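Putative YfrE protein (Vibrio parahaemolyticus RIMD 2210633, PDB 3BEE) is of unknown function, but this C-terminal TPR part of a cytochrome c-type biogenesis protein H relative probably mediates protein-protein contacts. Local coordinates at residues Q8-A13 with P40-A45. Residues are numbered along the deposited sequence; the frame is centred on the assembly and turned at random.
Sequences QLAAKA and PYNEAA
In this TPR-family helical array, Ala10 of helix 6-18 meets Asn42, Ala44 and Ala45 at the capped start of helix 43-55, so that helix 6-18 packs against the first turn of helix 43-55. The CA atoms of Ala10 and Ala45 come within 5.0 Å of each other, an approach suited to alanine, whose side chain is a single methyl. Within 8-13, Ala10 makes all the close contacts with 40-45: its CB points toward the helix start and touches Ala44 CB at 3.7 Å, methyl against methyl, and Ala45 CB at 3.9 Å. The same methyl lies 3.7 Å from Ala45 N and 3.9 Å from Asn42 OD1, and so packs beside both ends of the capping bond.

Asparagine suits the N-cap because its short amide can fold back onto the first turn. With CG anti to its own backbone N (chi1 -172°), Asn42 OD1 receives Ala45 N at 3.0 Å through a lone pair in the carbonyl plane, and the N-H points at it with an angle of 152°. The other end of the amide is held too: ND2 bonds to Glu39 OE1 and to Thr7 OG1, the latter on helix 6-18 itself, which fixes the flip of the amide and ties the cap to the neighbouring helix. Leu32 of helix 26-38 touches Ala45 and Ala13, so a third helix packs against both segments.

Between the two segments the attraction is therefore apolar packing of small methyls, while the buried amide is satisfied at both its oxygen and its nitrogen. Close helix approach and a defined helix start are thus achieved together, with the Ala10 methyl covering one side of the capping bond.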
loop_
_atom_site.group_PDB
_atom_site.type_symbol
_atom_site.label_atom_id
_atom_site.label_comp_id
_atom_site.label_asym_id
_atom_site.label_seq_id
_atom_site.Cartn_x
_atom_site.Cartn_y
_atom_site.Cartn_z
ATOM N N GLN A 8 5.471 -3.809 -10.747
ATOM C CA GLN A 8 4.604 -4.516 -11.686
ATOM C C GLN A 8 3.682 -5.555 -11.012
ATOM O O GLN A 8 2.525 -5.694 -11.387
ATOM C CB GLN A 8 5.427 -5.124 -12.828
ATOM C CG GLN A 8 5.934 -4.041 -13.792
ATOM C CD GLN A 8 6.933 -4.521 -14.822
ATOM O OE1 GLN A 8 7.552 -5.582 -14.683
ATOM N NE2 GLN A 8 7.115 -3.714 -15.872
ATOM N N LEU A 9 4.206 -6.280 -10.026
ATOM C CA LEU A 9 3.410 -7.187 -9.210
ATOM C C LEU A 9 2.326 -6.421 -8.418
ATOM O O LEU A 9 1.165 -6.836 -8.380
ATOM C CB LEU A 9 4.335 -7.998 -8.277
ATOM C CG LEU A 9 5.300 -9.009 -8.960
ATOM C CD1 LEU A 9 6.222 -9.646 -7.925
ATOM C CD2 LEU A 9 4.563 -10.084 -9.702
ATOM N N ALA A 10 2.700 -5.283 -7.838
ATOM C CA ALA A 10 1.777 -4.460 -7.063
ATOM C C ALA A 10 0.753 -3.825 -7.965
ATOM O O ALA A 10 -0.383 -3.639 -7.548
ATOM C CB ALA A 10 2.510 -3.403 -6.318
ATOM N N ALA A 11 1.137 -3.497 -9.200
ATOM C CA ALA A 11 0.183 -2.943 -10.158
ATOM C C ALA A 11 -0.882 -3.983 -10.541
ATOM O O ALA A 11 -2.063 -3.653 -10.667
ATOM C CB ALA A 11 0.905 -2.407 -11.417
ATOM N N LYS A 12 -0.497 -5.242 -10.741
ATOM C CA LYS A 12 -1.537 -6.232 -11.012
ATOM C C LYS A 12 -2.423 -6.367 -9.789
ATOM O O LYS A 12 -3.653 -6.406 -9.913
ATOM C CB LYS A 12 -0.997 -7.599 -11.432
ATOM C CG LYS A 12 -2.133 -8.503 -11.968
ATOM C CD LYS A 12 -1.646 -9.833 -12.537
ATOM C CE LYS A 12 -2.838 -10.676 -12.930
ATOM N NZ LYS A 12 -2.468 -11.869 -13.698
ATOM N N ALA A 13 -1.810 -6.422 -8.607
ATOM C CA ALA A 13 -2.627 -6.512 -7.392
ATOM C C ALA A 13 -3.644 -5.380 -7.337
ATOM O O ALA A 13 -4.798 -5.601 -6.967
ATOM C CB ALA A 13 -1.762 -6.493 -6.145
ATOM N N PRO A 40 10.840 -4.492 0.110
ATOM C CA PRO A 40 10.113 -4.371 1.384
ATOM C C PRO A 40 9.437 -3.023 1.604
ATOM O O PRO A 40 8.492 -2.946 2.402
ATOM C CB PRO A 40 11.213 -4.584 2.435
ATOM C CG PRO A 40 12.240 -5.422 1.731
ATOM C CD PRO A 40 12.248 -4.890 0.326
ATOM N N TYR A 41 9.896 -1.984 0.911
ATOM C CA TYR A 41 9.292 -0.646 1.041
ATOM C C TYR A 41 8.641 -0.179 -0.266
ATOM O O TYR A 41 8.498 1.014 -0.525
ATOM C CB TYR A 41 10.313 0.377 1.610
ATOM C CG TYR A 41 10.672 0.065 3.051
ATOM C CD1 TYR A 41 9.885 0.551 4.103
ATOM C CD2 TYR A 41 11.753 -0.765 3.359
ATOM C CE1 TYR A 41 10.174 0.236 5.428
ATOM C CE2 TYR A 41 12.062 -1.083 4.683
ATOM C CZ TYR A 41 11.266 -0.577 5.710
ATOM O OH TYR A 41 11.558 -0.883 7.023
ATOM N N ASN A 42 8.229 -1.140 -1.087
ATOM C CA ASN A 42 7.591 -0.806 -2.348
ATOM C C ASN A 42 6.378 0.102 -2.133
ATOM O O ASN A 42 5.481 -0.221 -1.362
ATOM C CB ASN A 42 7.181 -2.051 -3.109
ATOM C CG ASN A 42 6.700 -1.729 -4.484
ATOM O OD1 ASN A 42 5.506 -1.512 -4.695
ATOM N ND2 ASN A 42 7.629 -1.661 -5.438
ATOM N N GLU A 43 6.386 1.240 -2.823
ATOM C CA GLU A 43 5.398 2.274 -2.642
ATOM C C GLU A 43 4.044 1.828 -3.126
ATOM O O GLU A 43 3.079 1.970 -2.416
ATOM C CB GLU A 43 5.809 3.550 -3.382
ATOM C CG GLU A 43 4.901 4.775 -3.031
ATOM C CD GLU A 43 5.554 6.130 -3.414
ATOM O OE1 GLU A 43 6.656 6.122 -4.040
ATOM O OE2 GLU A 43 4.955 7.189 -3.081
ATOM N N ALA A 44 3.971 1.292 -4.341
ATOM C CA ALA A 44 2.701 0.798 -4.884
ATOM C C ALA A 44 2.021 -0.242 -3.962
ATOM O O ALA A 44 0.816 -0.185 -3.747
ATOM C CB ALA A 44 2.892 0.252 -6.276
ATOM N N ALA A 45 2.810 -1.171 -3.420
ATOM C CA ALA A 45 2.305 -2.268 -2.603
ATOM C C ALA A 45 1.825 -1.793 -1.223
ATOM O O ALA A 45 0.700 -2.082 -0.821
ATOM C CB ALA A 45 3.369 -3.350 -2.463
#